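Local coordinates for ABC transporter, substrate-binding protein (Clostridium perfringens, PDB 4EDP) that probably binds a solute outside the cell membrane and delivers it to the permease of an ABC importer, at residues A[47-50]-A[51-55]; A[281-284]-A[285-289]. One frame throughout, in Å; residues are numbered along the deposited sequence.

Interaction 1. Residues A[47-50]-A[51-55]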
loop_
_atom_site.group_PDB
_atom_site.type_symbol
_atom_site.label_atom_id
_atom_site.label_comp_id
_atom_site.label_asym_id
_atom_site.label_seq_id
_atom_site.Cartn_x
_atom_site.Cartn_y
_atom_site.Cartn_z
ATOM N N ASP A 47 1.052 21.702 -1.153
ATOM C CA ASP A 47 0.816 22.758 -0.165
ATOM C C ASP A 47 0.415 22.188 1.190
ATOM O O ASP A 47 0.970 22.566 2.216
ATOM C CB ASP A 47 -0.247 23.766 -0.628
ATOM C CG ASP A 47 0.278 24.741 -1.672
ATOM O OD1 ASP A 47 1.332 24.459 -2.284
ATOM O OD2 ASP A 47 -0.371 25.794 -1.879
ATOM N N VAL A 48 -0.551 21.276 1.189
ATOM C CA VAL A 48 -1.027 20.672 2.428
ATOM C C VAL A 48 0.087 19.862 3.081
ATOM O O VAL A 48 0.273 19.895 4.300
ATOM C CB VAL A 48 -2.236 19.757 2.170
ATOM C CG1 VAL A 48 -2.731 19.159 3.481
ATOM C CG2 VAL A 48 -3.340 20.531 1.477
ATOM N N LEU A 49 0.837 19.145 2.252
ATOM C CA LEU A 49 1.941 18.320 2.724
ATOM C C LEU A 49 2.997 19.172 3.431
ATOM O O LEU A 49 3.458 18.845 4.528
ATOM C CB LEU A 49 2.549 17.586 1.533
ATOM C CG LEU A 49 3.666 16.608 1.813
ATOM C CD1 LEU A 49 3.209 15.533 2.810
ATOM C CD2 LEU A 49 4.122 15.976 0.497
ATOM N N LYS A 50 3.379 20.270 2.790
ATOM C CA LYS A 50 4.348 21.194 3.370
ATOM C C LYS A 50 3.805 21.800 4.656
ATOM O O LYS A 50 4.495 21.870 5.664
ATOM C CB LYS A 50 4.656 22.318 2.384
ATOM C CG LYS A 50 5.567 21.946 1.226
ATOM C CD LYS A 50 5.606 23.083 0.210
ATOM C CE LYS A 50 6.792 22.968 -0.737
ATOM N NZ LYS A 50 6.874 21.627 -1.358
ATOM N N GLU A 51 2.557 22.242 4.602
ATOM C CA GLU A 51 1.898 22.870 5.737
ATOM C C GLU A 51 1.757 21.944 6.945
ATOM O O GLU A 51 2.018 22.329 8.086
ATOM C CB GLU A 51 0.508 23.332 5.289
ATOM C CG GLU A 51 -0.341 23.947 6.374
ATOM C CD GLU A 51 -1.731 24.318 5.872
ATOM O OE1 GLU A 51 -2.012 24.130 4.665
ATOM O OE2 GLU A 51 -2.547 24.784 6.691
ATOM N N THR A 52 1.362 20.707 6.672
ATOM C CA THR A 52 1.105 19.723 7.704
ATOM C C THR A 52 2.320 19.002 8.263
ATOM O O THR A 52 2.427 18.817 9.472
ATOM C CB THR A 52 0.151 18.641 7.148
ATOM O OG1 THR A 52 -1.063 19.268 6.711
ATOM C CG2 THR A 52 -0.160 17.576 8.213
ATOM N N VAL A 53 3.232 18.605 7.385
ATOM C CA VAL A 53 4.392 17.820 7.778
ATOM C C VAL A 53 5.760 18.506 7.831
ATOM O O VAL A 53 6.401 18.570 8.884
ATOM C CB VAL A 53 4.520 16.606 6.815
ATOM C CG1 VAL A 53 5.771 15.782 7.127
ATOM C CG2 VAL A 53 3.263 15.746 6.900
ATOM N N PHE A 54 6.191 19.045 6.706
ATOM C CA PHE A 54 7.530 19.588 6.619
ATOM C C PHE A 54 7.807 20.912 7.309
ATOM O O PHE A 54 8.817 21.050 7.993
ATOM C CB PHE A 54 7.949 19.641 5.159
ATOM C CG PHE A 54 7.866 18.307 4.480
ATOM C CD1 PHE A 54 8.645 17.251 4.920
ATOM C CD2 PHE A 54 7.027 18.105 3.400
ATOM C CE1 PHE A 54 8.571 16.015 4.310
ATOM C CE2 PHE A 54 6.965 16.865 2.777
ATOM C CZ PHE A 54 7.731 15.819 3.245
ATOM N N GLU A 55 6.929 21.883 7.126
ATOM C CA GLU A 55 7.149 23.194 7.724
ATOM C C GLU A 55 7.256 23.171 9.242
ATOM O O GLU A 55 8.142 23.831 9.808
ATOM C CB GLU A 55 6.073 24.178 7.270
ATOM C CG GLU A 55 6.288 24.741 5.871
ATOM C CD GLU A 55 7.439 25.749 5.797
ATOM O OE1 GLU A 55 8.261 25.822 6.744
ATOM O OE2 GLU A 55 7.516 26.489 4.783
#
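Leu49 sets its branch point obliquely against the Phe54 ring, CG lying 3.4 Å from CE2 of Phe54, with CD2 of the leucine close to the same ring carbon. Two torsions bring the groups together: CG of Leu49 is anti to its own backbone N (chi1 -177°), while CG of Phe54 is swung beside its backbone N (chi1 -56°), back toward the preceding turn. CD1 of Leu49 also reaches CG2 of Val53 at 4.1 Å, and CG1 of Val53 rests over one face of the Phe54 ring, offset toward its rim. Helix 46-61, which carries all these residues, is the crossover helix of a beta-alpha-beta unit between the parallel strands 37-41 and 65-69; Phe54 packs on Ile65 and Leu67 of the second strand. Within the helix a pi-type turn at 51-54 widens the spacing, and the N of Glu55 bonds to the O of Lys50, five residues back, at 2.8 Å. On the side facing helix 289-299, two donors of one residue grip the O of Val48: the N of Thr52 at 2.7 Å and OG1 of Thr52 at 2.8 Å, from opposite faces of the carbonyl plane. CG1 of Val48 runs alongside that hydroxyl, 3.6 Å from OG1 of Thr52. Lys50 sends NZ back to a salt bridge with Glu46.

Interaction 2. Residues A[281-284]-A[285-289]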
loop_
_atom_site.group_PDB
_atom_site.type_symbol
_atom_site.label_atom_id
_atom_site.label_comp_id
_atom_site.label_asym_id
_atom_site.label_seq_id
_atom_site.Cartn_x
_atom_site.Cartn_y
_atom_site.Cartn_z
ATOM N N GLU A 281 15.749 11.993 13.280
ATOM C CA GLU A 281 14.786 12.833 13.991
ATOM C C GLU A 281 13.512 12.979 13.172
ATOM O O GLU A 281 12.401 12.938 13.712
ATOM C CB GLU A 281 15.386 14.221 14.324
ATOM C CG GLU A 281 16.452 14.172 15.405
ATOM C CD GLU A 281 17.145 15.506 15.633
ATOM O OE1 GLU A 281 17.009 16.418 14.800
ATOM O OE2 GLU A 281 17.855 15.628 16.639
ATOM N N PHE A 282 13.662 13.139 11.864
ATOM C CA PHE A 282 12.506 13.295 11.020
ATOM C C PHE A 282 11.635 12.038 10.960
ATOM O O PHE A 282 10.400 12.138 11.028
ATOM C CB PHE A 282 12.872 13.718 9.599
ATOM C CG PHE A 282 11.666 13.940 8.750
ATOM C CD1 PHE A 282 11.058 15.173 8.704
ATOM C CD2 PHE A 282 11.093 12.895 8.063
ATOM C CE1 PHE A 282 9.908 15.369 7.965
ATOM C CE2 PHE A 282 9.947 13.084 7.307
ATOM C CZ PHE A 282 9.358 14.319 7.256
ATOM N N ILE A 283 12.250 10.868 10.839
ATOM C CA ILE A 283 11.468 9.617 10.779
ATOM C C ILE A 283 10.711 9.443 12.088
ATOM O O ILE A 283 9.515 9.099 12.101
ATOM C CB ILE A 283 12.348 8.396 10.434
ATOM C CG1 ILE A 283 12.921 8.554 9.022
ATOM C CG2 ILE A 283 11.543 7.064 10.570
ATOM C CD1 ILE A 283 13.827 7.399 8.542
ATOM N N ASN A 284 11.396 9.702 13.199
ATOM C CA ASN A 284 10.772 9.606 14.515
ATOM C C ASN A 284 9.583 10.566 14.613
ATOM O O ASN A 284 8.530 10.229 15.165
ATOM C CB ASN A 284 11.784 9.886 15.624
ATOM C CG ASN A 284 11.241 9.558 16.991
ATOM O OD1 ASN A 284 10.792 8.442 17.241
ATOM N ND2 ASN A 284 11.303 10.520 17.895
ATOM N N TYR A 285 9.745 11.760 14.049
ATOM C CA TYR A 285 8.681 12.756 13.999
ATOM C C TYR A 285 7.500 12.274 13.150
ATOM O O TYR A 285 6.331 12.393 13.566
ATOM C CB TYR A 285 9.275 14.059 13.450
ATOM C CG TYR A 285 8.321 15.104 12.928
ATOM C CD1 TYR A 285 7.710 16.026 13.781
ATOM C CD2 TYR A 285 8.098 15.227 11.567
ATOM C CE1 TYR A 285 6.849 17.026 13.278
ATOM C CE2 TYR A 285 7.252 16.208 11.059
ATOM C CZ TYR A 285 6.631 17.097 11.920
ATOM O OH TYR A 285 5.795 18.062 11.398
ATOM N N ALA A 286 7.798 11.696 11.983
ATOM C CA ALA A 286 6.742 11.207 11.076
ATOM C C ALA A 286 5.878 10.094 11.710
ATOM O O ALA A 286 4.700 9.925 11.353
ATOM C CB ALA A 286 7.349 10.733 9.749
ATOM N N LEU A 287 6.471 9.369 12.660
ATOM C CA LEU A 287 5.809 8.278 13.363
ATOM C C LEU A 287 5.130 8.732 14.652
ATOM O O LEU A 287 4.417 7.950 15.267
ATOM C CB LEU A 287 6.818 7.154 13.695
ATOM C CG LEU A 287 7.444 6.384 12.521
ATOM C CD1 LEU A 287 8.512 5.327 12.968
ATOM C CD2 LEU A 287 6.362 5.720 11.695
ATOM N N SER A 288 5.324 9.992 15.040
ATOM C CA SER A 288 4.739 10.505 16.280
ATOM C C SER A 288 3.211 10.536 16.217
ATOM O O SER A 288 2.614 10.695 15.150
ATOM C CB SER A 288 5.283 11.900 16.621
ATOM O OG SER A 288 4.856 12.901 15.704
ATOM N N LYS A 289 2.586 10.411 17.380
ATOM C CA LYS A 289 1.135 10.414 17.476
ATOM C C LYS A 289 0.533 11.682 16.853
ATOM O O LYS A 289 -0.426 11.600 16.096
ATOM C CB LYS A 289 0.730 10.267 18.941
ATOM C CG LYS A 289 -0.770 10.395 19.239
ATOM C CD LYS A 289 -1.021 10.260 20.757
ATOM C CE LYS A 289 -2.462 10.543 21.146
ATOM N NZ LYS A 289 -2.843 11.954 20.814
#
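Phe282 and Tyr285, one helical turn apart, lean their rings together obliquely, with planes at 50° and centroids 5.7 Å apart. The touching parts are CE1 of Phe282 and CD2 of Tyr285, at 4.0 Å, so the rings meet along one flank while their far ends diverge. On the same side of the phenylalanine ring plane as Tyr285, but by its other flank, comes the small bump of Ala286, its CB 4.3 Å from CE2 of Phe282. CB of Tyr285 sits in the hollow between the O of Glu281 and the O of Phe282, 3.3 Å from each, and the latter oxygen lies at the edge of the tyrosine ring, near its plane. Phe57 of helix 46-61 meets both rings, edge-to-face with Phe282, so the aromatic pair forms part of the packing between helices 276-286 and 46-61. In this fold of the periplasmic-binding-protein clan, helix 276-286 also packs on the sheet, through Ile283 and Ala286 on Ile267 of strand 262-269. One methyl of Leu287, CD1, fits beside CG2 of Ile283 at 4.2 Å, and the Leu287 side chain also packs on Ile114. The N of Leu287 bonds to the O of Ile283, with a weak second bond to the O of Asn284. Ser288, at the N-cap position of helix 289-299, folds back with chi1 68°, which sets OG 2.6 Å from the O of Tyr285, in the carbonyl plane and on a lone pair; OG also caps the N of Val291 through a weak hydrogen bond. The same carbonyl oxygen of Tyr285 also accepts a hydrogen bond from the N of Ser288. OD1 of Asn284 accepts one from the N of Asn116.

In the fold
Following the chain from the N terminus, interaction 1 comes first, early in the helix that crosses from strand 37-41 to strand 65-69; interaction 2 follows more than 220 residues later, at the end of helix 276-286. Each is a local contact within one continuous run, so neither closes a long loop, and the two stand in series without nesting or crossing. In space their centres are about 14 Å apart, and they touch directly: OH of Tyr285 is 2.6 Å from the O of Val53, probably a hydrogen bond, while CZ of Phe282 packs against CE1 of Phe54 at 3.5 Å. Helix 46-61 is thereby tied to helix 276-286.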